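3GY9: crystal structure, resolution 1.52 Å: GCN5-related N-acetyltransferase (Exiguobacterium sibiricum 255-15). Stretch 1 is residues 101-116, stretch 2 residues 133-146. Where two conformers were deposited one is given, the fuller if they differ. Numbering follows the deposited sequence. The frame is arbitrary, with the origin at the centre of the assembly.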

ATOM      1  N   ILE A 101       5.869  -4.383   0.444  1.00 21.39           N
ATOM      2  CA  ILE A 101       5.201  -4.202  -0.839  1.00 21.04           C
ATOM      3  C   ILE A 101       6.208  -4.040  -1.971  1.00 21.13           C
ATOM      4  O   ILE A 101       6.102  -4.682  -3.021  1.00 21.74           O
ATOM      5  CB  ILE A 101       4.275  -2.967  -0.792  1.00 21.06           C
ATOM      6  CG1 ILE A 101       3.050  -3.257   0.092  1.00 22.39           C
ATOM      7  CG2 ILE A 101       3.824  -2.578  -2.204  1.00 23.76           C
ATOM      8  CD1 ILE A 101       2.215  -2.033   0.435  1.00 22.21           C
HETATM    9  N   MSE A 102       7.189  -3.170  -1.774  1.00 21.12           N
HETATM   10  CA  MSE A 102       8.153  -2.842  -2.831  1.00 20.17           C
HETATM   11  C   MSE A 102       8.968  -4.076  -3.195  1.00 19.86           C
HETATM   12  O   MSE A 102       9.154  -4.408  -4.365  1.00 20.24           O
HETATM   13  CB  MSE A 102       9.051  -1.688  -2.387  1.00 19.75           C
HETATM   14  CG  MSE A 102       8.255  -0.428  -2.225  1.00 22.16           C
HETATM   15 SE   MSE A 102       9.201   0.913  -1.206  0.75 28.44          SE
HETATM   16  CE  MSE A 102      10.246   1.303  -2.497  1.00 23.07           C
ATOM     17  N   SER A 103       9.475  -4.745  -2.177  1.00 20.49           N
ATOM     18  CA  SER A 103      10.319  -5.896  -2.415  1.00 19.08           C
ATOM     19  C   SER A 103       9.572  -7.000  -3.180  1.00 20.32           C
ATOM     20  O   SER A 103      10.124  -7.607  -4.118  1.00 21.75           O
ATOM     21  CB  SER A 103      10.896  -6.385  -1.089  1.00 20.17           C
ATOM     22  OG  SER A 103      11.759  -7.477  -1.286  1.00 22.18           O
ATOM     23  N   GLU A 104       8.319  -7.236  -2.822  1.00 20.23           N
ATOM     24  CA  GLU A 104       7.558  -8.266  -3.505  1.00 20.26           C
ATOM     25  C   GLU A 104       7.123  -7.813  -4.898  1.00 19.43           C
ATOM     26  O   GLU A 104       7.224  -8.581  -5.848  1.00 19.91           O
ATOM     27  CB  GLU A 104       6.337  -8.678  -2.692  1.00 21.87           C
ATOM     28  CG  GLU A 104       5.546  -9.808  -3.320  1.00 22.98           C
ATOM     29  CD  GLU A 104       4.431 -10.296  -2.445  1.00 23.47           C
ATOM     30  OE1 GLU A 104       4.726 -10.753  -1.317  1.00 24.36           O
ATOM     31  OE2 GLU A 104       3.264 -10.226  -2.887  1.00 24.31           O
ATOM     32  N   ALA A 105       6.625  -6.587  -5.026  1.00 19.98           N
ATOM     33  CA  ALA A 105       6.075  -6.139  -6.280  1.00 19.47           C
ATOM     34  C   ALA A 105       7.122  -6.063  -7.367  1.00 17.94           C
ATOM     35  O   ALA A 105       6.820  -6.276  -8.541  1.00 18.83           O
ATOM     36  CB  ALA A 105       5.392  -4.786  -6.105  1.00 20.25           C
ATOM     37  N   PHE A 106       8.351  -5.746  -6.984  1.00 18.99           N
ATOM     38  CA  PHE A 106       9.442  -5.681  -7.966  1.00 18.44           C
ATOM     39  C   PHE A 106       9.864  -7.056  -8.507  1.00 18.61           C
ATOM     40  O   PHE A 106      10.696  -7.133  -9.400  1.00 19.94           O
ATOM     41  CB  PHE A 106      10.654  -4.901  -7.412  1.00 18.69           C
ATOM     42  CG  PHE A 106      10.529  -3.399  -7.554  1.00 17.90           C
ATOM     43  CD1 PHE A 106      10.238  -2.814  -8.790  1.00 20.09           C
ATOM     44  CD2 PHE A 106      10.705  -2.557  -6.463  1.00 21.22           C
ATOM     45  CE1 PHE A 106      10.139  -1.441  -8.928  1.00 19.50           C
ATOM     46  CE2 PHE A 106      10.611  -1.176  -6.611  1.00 19.80           C
ATOM     47  CZ  PHE A 106      10.309  -0.624  -7.833  1.00 20.13           C
ATOM     48  N   LEU A 107       9.290  -8.141  -7.986  1.00 18.98           N
ATOM     49  CA  LEU A 107       9.479  -9.456  -8.600  1.00 19.62           C
ATOM     50  C   LEU A 107       8.649  -9.595  -9.867  1.00 18.63           C
ATOM     51  O   LEU A 107       8.963 -10.431 -10.711  1.00 19.82           O
ATOM     52  CB  LEU A 107       9.096 -10.583  -7.638  1.00 19.88           C
ATOM     53  CG  LEU A 107       9.953 -10.701  -6.389  1.00 21.75           C
ATOM     54  CD1 LEU A 107       9.303 -11.673  -5.407  1.00 21.49           C
ATOM     55  CD2 LEU A 107      11.379 -11.133  -6.717  1.00 20.36           C
ATOM     56  N   THR A 108       7.607  -8.777  -9.981  1.00 19.48           N
ATOM     57  CA  THR A 108       6.669  -8.822 -11.105  1.00 20.28           C
ATOM     58  C   THR A 108       6.778  -7.614 -12.029  1.00 19.41           C
ATOM     59  O   THR A 108       6.634  -7.782 -13.234  1.00 20.13           O
ATOM     60  CB  THR A 108       5.227  -8.939 -10.588  1.00 21.87           C
ATOM     61  OG1 THR A 108       5.109 -10.152  -9.849  1.00 20.79           O
ATOM     62  CG2 THR A 108       4.243  -8.996 -11.720  1.00 22.91           C
ATOM     63  N   TYR A 109       7.069  -6.429 -11.476  1.00 19.53           N
ATOM     64  CA  TYR A 109       6.997  -5.153 -12.192  1.00 18.80           C
ATOM     65  C   TYR A 109       8.362  -4.473 -12.245  1.00 19.20           C
ATOM     66  O   TYR A 109       9.182  -4.627 -11.345  1.00 20.81           O
ATOM     67  CB  TYR A 109       5.958  -4.211 -11.556  1.00 19.77           C
ATOM     68  CG  TYR A 109       4.577  -4.843 -11.502  1.00 19.79           C
ATOM     69  CD1 TYR A 109       3.807  -4.973 -12.649  1.00 19.60           C
ATOM     70  CD2 TYR A 109       4.056  -5.309 -10.312  1.00 19.72           C
ATOM     71  CE1 TYR A 109       2.534  -5.544 -12.607  1.00 18.37           C
ATOM     72  CE2 TYR A 109       2.792  -5.909 -10.250  1.00 19.03           C
ATOM     73  CZ  TYR A 109       2.046  -6.033 -11.413  1.00 20.75           C
ATOM     74  OH  TYR A 109       0.810  -6.650 -11.387  1.00 20.73           O
ATOM     75  N   ASP A 110       8.603  -3.764 -13.340  1.00 18.61           N
ATOM     76  CA  ASP A 110       9.851  -3.035 -13.534  1.00 20.02           C
ATOM     77  C   ASP A 110       9.737  -1.588 -13.068  1.00 19.89           C
ATOM     78  O   ASP A 110      10.744  -0.876 -13.005  1.00 21.45           O
ATOM     79  CB  ASP A 110      10.263  -3.083 -15.005  1.00 19.75           C
ATOM     80  CG  ASP A 110      10.657  -4.462 -15.423  1.00 25.45           C
ATOM     81  OD1 ASP A 110      11.563  -5.014 -14.782  1.00 30.42           O
ATOM     82  OD2 ASP A 110      10.048  -5.024 -16.344  1.00 30.71           O
ATOM     83  N   ARG A 111       8.519  -1.170 -12.735  1.00 20.32           N
ATOM     84  CA  ARG A 111       8.258   0.173 -12.254  1.00 19.98           C
ATOM     85  C   ARG A 111       7.076   0.129 -11.317  1.00 19.58           C
ATOM     86  O   ARG A 111       6.144  -0.629 -11.566  1.00 19.39           O
ATOM     87  CB  ARG A 111       7.917   1.082 -13.427  1.00 21.53           C
ATOM     88  CG  ARG A 111       7.614   2.516 -13.037  1.00 20.71           C
ATOM     89  CD  ARG A 111       7.457   3.414 -14.268  1.00 23.06           C
ATOM     90  NE  ARG A 111       8.738   3.682 -14.914  1.00 29.15           N
ATOM     91  CZ  ARG A 111       9.062   3.334 -16.163  1.00 39.48           C
ATOM     92  NH1 ARG A 111       8.197   2.713 -16.962  1.00 44.19           N
ATOM     93  NH2 ARG A 111      10.271   3.641 -16.630  1.00 42.07           N
ATOM     94  N   LEU A 112       7.112   0.904 -10.234  1.00 18.87           N
ATOM     95  CA  LEU A 112       5.953   1.061  -9.342  1.00 19.56           C
ATOM     96  C   LEU A 112       5.533   2.508  -9.277  1.00 19.52           C
ATOM     97  O   LEU A 112       6.379   3.402  -9.219  1.00 20.65           O
ATOM     98  CB  LEU A 112       6.257   0.584  -7.926  1.00 19.57           C
ATOM     99  CG  LEU A 112       6.650  -0.888  -7.813  1.00 19.67           C
ATOM    100  CD1 LEU A 112       7.009  -1.206  -6.377  1.00 21.89           C
ATOM    101  CD2 LEU A 112       5.539  -1.826  -8.301  1.00 21.44           C
ATOM    102  N   VAL A 113       4.218   2.719  -9.314  1.00 19.44           N
ATOM    103  CA  VAL A 113       3.650   4.053  -9.280  1.00 19.30           C
ATOM    104  C   VAL A 113       2.563   4.132  -8.231  1.00 20.84           C
ATOM    105  O   VAL A 113       2.024   3.123  -7.814  1.00 20.30           O
ATOM    106  CB  VAL A 113       3.080   4.466 -10.648  1.00 20.60           C
ATOM    107  CG1 VAL A 113       4.168   4.350 -11.719  1.00 22.18           C
ATOM    108  CG2 VAL A 113       1.850   3.657 -11.036  1.00 22.49           C
ATOM    109  N   LEU A 114       2.233   5.349  -7.826  1.00 20.01           N
ATOM    110  CA  LEU A 114       1.163   5.560  -6.842  1.00 19.86           C
ATOM    111  C   LEU A 114       0.671   6.997  -6.930  1.00 19.83           C
ATOM    112  O   LEU A 114       1.332   7.865  -7.505  1.00 20.00           O
ATOM    113  CB  LEU A 114       1.621   5.217  -5.419  1.00 20.66           C
ATOM    114  CG  LEU A 114       2.794   6.038  -4.864  1.00 21.42           C
ATOM    115  CD1 LEU A 114       2.321   7.278  -4.108  1.00 24.30           C
ATOM    116  CD2 LEU A 114       3.681   5.176  -3.968  1.00 23.17           C
ATOM    117  N   TYR A 115      -0.499   7.211  -6.327  1.00 20.70           N
ATOM    118  CA  TYR A 115      -1.087   8.540  -6.216  1.00 21.17           C
ATOM    119  C   TYR A 115      -1.265   8.878  -4.748  1.00 22.63           C
ATOM    120  O   TYR A 115      -2.083   8.265  -4.072  1.00 24.20           O
ATOM    121  CB  TYR A 115      -2.423   8.586  -6.944  1.00 23.18           C
ATOM    122  CG  TYR A 115      -3.014   9.974  -7.004  1.00 26.79           C
ATOM    123  CD1 TYR A 115      -3.796  10.457  -5.973  1.00 31.25           C
ATOM    124  CD2 TYR A 115      -2.772  10.794  -8.090  1.00 25.13           C
ATOM    125  CE1 TYR A 115      -4.333  11.732  -6.021  1.00 31.35           C
ATOM    126  CE2 TYR A 115      -3.313  12.076  -8.153  1.00 29.25           C
ATOM    127  CZ  TYR A 115      -4.087  12.532  -7.107  1.00 28.49           C
ATOM    128  OH  TYR A 115      -4.628  13.795  -7.162  1.00 32.22           O
ATOM    129  N   SER A 116      -0.493   9.848  -4.254  1.00 25.21           N
ATOM    130  CA  SER A 116      -0.642  10.330  -2.886  1.00 25.09           C
ATOM    131  C   SER A 116      -0.537  11.838  -2.861  1.00 28.65           C
ATOM    132  O   SER A 116       0.522  12.388  -3.153  1.00 28.28           O
ATOM    133  CB  SER A 116       0.437   9.750  -1.987  1.00 25.98           C
ATOM    134  OG  SER A 116       0.250  10.200  -0.649  1.00 29.40           O
TER
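Stretch 2 133-146: GEKITHTLDKTAFA

Antiparallel pairing of two short strands, continued past one end by the backbone and past the other by a threonine side chain, is well illustrated by this acetyltransferase. The shortest polar contact between charged groups is the salt bridge of Arg111 NE with Asp141 OD1 at 2.7 Å, although its hydrogen bond is weak, the angle at the proton being only 126°. A longer bridge, Asp110 OD1 to Lys142 NZ at 3.6 Å, joins the next residue pair along the chains, with the charged groups well apart from the first, and Lys142 N donates to Asp110 O at 2.9 Å just where strand 138-141 gives way to a helix.

Between these strands the backbone does the regular work. Strand 138-141 runs at 170° to strand 111-114, with axes approaching to 4.7 Å, and both keep extended backbone angles. Leu112 and Leu140 exchange two hydrogen bonds, N to O in each direction, both 2.9 Å. Leu114 N reaches His138 O at 3.0 Å, and His138 N returns to Leu114 O at 3.1 Å. The same Leu114 O also accepts from Thr137 N at 2.8 Å, so the loop before the strand is already tied in. Thr137 OG1 then receives Ser116 N at 2.7 Å, a side chain extending the ladder where regular pairing has ended.

Strand alternation sorts the side chains. Arg111, Val113, Thr139 and Asp141 share one face; Leu112, Leu114, His138 and Leu140 share the other. On the first, Val113 CG2 meets Ile136 CG2 of the preceding loop at 3.8 Å. Farther along, Thr137 CG2 sits over the face of the Tyr115 ring, 4.0 Å from its centroid.

Over the face that carries Leu112 and Leu140, residues from before strand 111-114 and from the helix after Asp141 complete the packing. Phe106 CD2 lies 3.4 Å from Phe145 CG, the rings inclined by 35°, while selenomethionine Met102 brings CE to within 3.4 Å of Leu140 CD2.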

ATOM      1  N   GLY A 133       1.620  14.237 -12.685  1.00 39.77           N
ATOM      2  CA  GLY A 133       0.668  13.447 -13.465  1.00 40.52           C
ATOM      3  C   GLY A 133      -0.764  13.541 -12.943  1.00 39.62           C
ATOM      4  O   GLY A 133      -1.014  13.853 -11.777  1.00 39.08           O
ATOM      5  N   GLU A 134      -1.702  13.266 -13.837  1.00 38.33           N
ATOM      6  CA  GLU A 134      -3.122  13.288 -13.524  1.00 37.15           C
ATOM      7  C   GLU A 134      -3.490  12.071 -12.690  1.00 35.47           C
ATOM      8  O   GLU A 134      -4.346  12.147 -11.808  1.00 36.11           O
ATOM      9  CB  GLU A 134      -3.921  13.300 -14.832  1.00 37.83           C
ATOM     10  CG  GLU A 134      -5.360  12.791 -14.748  1.00 37.90           C
ATOM     11  CD  GLU A 134      -5.946  12.515 -16.124  1.00 37.65           C
ATOM     12  OE1 GLU A 134      -5.357  12.963 -17.134  1.00 37.30           O
ATOM     13  OE2 GLU A 134      -6.979  11.829 -16.189  1.00 35.86           O
ATOM     14  N   LYS A 135      -2.839  10.952 -12.988  1.00 32.20           N
ATOM     15  CA  LYS A 135      -3.180   9.674 -12.387  1.00 30.96           C
ATOM     16  C   LYS A 135      -2.132   9.169 -11.399  1.00 28.42           C
ATOM     17  O   LYS A 135      -2.385   8.184 -10.696  1.00 30.78           O
ATOM     18  CB  LYS A 135      -3.360   8.622 -13.481  1.00 32.67           C
ATOM     19  N   ILE A 136      -0.956   9.807 -11.385  1.00 25.84           N
ATOM     20  CA  ILE A 136       0.113   9.388 -10.474  0.50 25.81           C
ATOM     21  C   ILE A 136       0.889  10.586  -9.955  1.00 23.87           C
ATOM     22  O   ILE A 136       1.016  11.616 -10.612  1.00 24.73           O
ATOM     23  CB  ILE A 136       1.105   8.364 -11.100  0.50 25.55           C
ATOM     24  CG1 ILE A 136       1.868   8.959 -12.285  0.50 26.04           C
ATOM     25  CG2 ILE A 136       0.379   7.094 -11.524  0.50 28.47           C
ATOM     26  CD1 ILE A 136       3.092   8.147 -12.677  0.50 27.25           C
ATOM     27  N   THR A 137       1.365  10.441  -8.720  1.00 22.32           N
ATOM     28  CA  THR A 137       2.186  11.461  -8.081  1.00 21.66           C
ATOM     29  C   THR A 137       3.625  10.979  -7.870  1.00 20.55           C
ATOM     30  O   THR A 137       4.545  11.805  -7.807  1.00 19.34           O
ATOM     31  CB  THR A 137       1.631  11.886  -6.703  1.00 24.63           C
ATOM     32  OG1 THR A 137       1.549  10.756  -5.825  1.00 21.68           O
ATOM     33  CG2 THR A 137       0.259  12.563  -6.834  1.00 23.38           C
ATOM     34  N   HIS A 138       3.839   9.670  -7.773  1.00 19.89           N
ATOM     35  CA  HIS A 138       5.164   9.138  -7.427  1.00 19.99           C
ATOM     36  C   HIS A 138       5.485   7.894  -8.229  1.00 21.07           C
ATOM     37  O   HIS A 138       4.598   7.091  -8.507  1.00 20.75           O
ATOM     38  CB  HIS A 138       5.256   8.815  -5.944  1.00 20.76           C
ATOM     39  CG  HIS A 138       5.248  10.023  -5.063  1.00 20.38           C
ATOM     40  ND1 HIS A 138       4.079  10.627  -4.649  1.00 21.04           N
ATOM     41  CD2 HIS A 138       6.261  10.753  -4.535  1.00 20.59           C
ATOM     42  CE1 HIS A 138       4.374  11.665  -3.886  1.00 22.05           C
ATOM     43  NE2 HIS A 138       5.690  11.772  -3.812  1.00 19.75           N
ATOM     44  N   THR A 139       6.754   7.744  -8.596  1.00 19.52           N
ATOM     45  CA  THR A 139       7.200   6.623  -9.416  0.50 20.26           C
ATOM     46  C   THR A 139       8.573   6.122  -8.957  1.00 20.94           C
ATOM     47  O   THR A 139       9.373   6.881  -8.407  1.00 20.45           O
ATOM     48  CB  THR A 139       7.246   7.027 -10.917  0.50 20.91           C
ATOM     49  OG1 THR A 139       7.491   5.872 -11.734  0.50 19.71           O
ATOM     50  CG2 THR A 139       8.322   8.082 -11.186  0.50 21.76           C
ATOM     51  N   LEU A 140       8.859   4.852  -9.219  1.00 19.49           N
ATOM     52  CA  LEU A 140      10.165   4.285  -8.881  1.00 20.09           C
ATOM     53  C   LEU A 140      10.484   3.141  -9.827  1.00 20.46           C
ATOM     54  O   LEU A 140       9.685   2.216  -9.938  1.00 20.37           O
ATOM     55  CB  LEU A 140      10.163   3.780  -7.436  1.00 21.50           C
ATOM     56  CG  LEU A 140      11.423   3.068  -6.930  1.00 21.97           C
ATOM     57  CD1 LEU A 140      12.609   4.013  -6.959  1.00 25.81           C
ATOM     58  CD2 LEU A 140      11.182   2.501  -5.527  1.00 23.16           C
ATOM     59  N   ASP A 141      11.646   3.194 -10.471  1.00 20.40           N
ATOM     60  CA  ASP A 141      12.100   2.114 -11.354  1.00 21.29           C
ATOM     61  C   ASP A 141      12.829   1.029 -10.567  1.00 21.82           C
ATOM     62  O   ASP A 141      13.530   1.320  -9.605  1.00 21.84           O
ATOM     63  CB  ASP A 141      13.061   2.654 -12.417  1.00 23.32           C
ATOM     64  CG  ASP A 141      12.382   3.532 -13.444  1.00 28.21           C
ATOM     65  OD1 ASP A 141      11.159   3.394 -13.665  1.00 27.50           O
ATOM     66  OD2 ASP A 141      13.106   4.349 -14.051  1.00 32.12           O
ATOM     67  N   LYS A 142      12.729  -0.214 -11.032  1.00 20.30           N
ATOM     68  CA  LYS A 142      13.389  -1.326 -10.352  1.00 20.76           C
ATOM     69  C   LYS A 142      14.898  -1.126 -10.295  1.00 21.32           C
ATOM     70  O   LYS A 142      15.524  -1.448  -9.298  1.00 23.45           O
ATOM     71  CB  LYS A 142      13.078  -2.656 -11.047  1.00 21.16           C
ATOM     72  CG  LYS A 142      13.590  -3.878 -10.283  1.00 21.37           C
ATOM     73  CD  LYS A 142      13.170  -5.204 -10.915  1.00 22.11           C
ATOM     74  CE  LYS A 142      13.843  -5.460 -12.243  1.00 29.23           C
ATOM     75  NZ  LYS A 142      13.772  -6.911 -12.631  1.00 28.57           N
ATOM     76  N   THR A 143      15.473  -0.592 -11.362  1.00 23.60           N
ATOM     77  CA  THR A 143      16.918  -0.375 -11.393  1.00 23.58           C
ATOM     78  C   THR A 143      17.342   0.563 -10.262  1.00 25.33           C
ATOM     79  O   THR A 143      18.367   0.340  -9.627  1.00 26.76           O
ATOM     80  CB  THR A 143      17.390   0.160 -12.754  1.00 23.17           C
ATOM     81  OG1 THR A 143      16.606   1.293 -13.118  1.00 30.59           O
ATOM     82  CG2 THR A 143      17.233  -0.901 -13.829  1.00 23.99           C
ATOM     83  N   ALA A 144      16.529   1.576  -9.968  1.00 24.17           N
ATOM     84  CA  ALA A 144      16.810   2.481  -8.858  1.00 24.86           C
ATOM     85  C   ALA A 144      16.667   1.755  -7.523  1.00 27.57           C
ATOM     86  O   ALA A 144      17.508   1.889  -6.633  1.00 29.72           O
ATOM     87  CB  ALA A 144      15.892   3.683  -8.909  1.00 25.42           C
ATOM     88  N   PHE A 145      15.597   0.983  -7.398  1.00 24.51           N
ATOM     89  CA  PHE A 145      15.366   0.165  -6.213  1.00 25.48           C
ATOM     90  C   PHE A 145      16.543  -0.784  -5.983  1.00 26.91           C
ATOM     91  O   PHE A 145      17.008  -0.937  -4.848  1.00 31.94           O
ATOM     92  CB  PHE A 145      14.062  -0.627  -6.401  1.00 24.44           C
ATOM     93  CG  PHE A 145      13.759  -1.601  -5.297  1.00 21.88           C
ATOM     94  CD1 PHE A 145      13.198  -1.170  -4.106  1.00 22.86           C
ATOM     95  CD2 PHE A 145      14.027  -2.965  -5.451  1.00 22.49           C
ATOM     96  CE1 PHE A 145      12.902  -2.072  -3.087  1.00 23.06           C
ATOM     97  CE2 PHE A 145      13.735  -3.864  -4.432  1.00 26.43           C
ATOM     98  CZ  PHE A 145      13.177  -3.411  -3.255  1.00 24.04           C
ATOM     99  N   ALA A 146      17.009  -1.421  -7.054  1.00 27.23           N
ATOM    100  CA  ALA A 146      18.100  -2.399  -6.979  1.00 30.15           C
ATOM    101  C   ALA A 146      19.392  -1.727  -6.546  1.00 34.01           C
ATOM    102  O   ALA A 146      20.139  -2.287  -5.749  1.00 33.68           O
ATOM    103  CB  ALA A 146      18.304  -3.087  -8.314  1.00 29.05           C
TER
HETATM  104  O   HOH W   1      13.736  -0.592 -14.129  1.00 31.28           O
HETATM  105  O   HOH W   2      -5.292  14.083  -9.753  0.50 26.76           O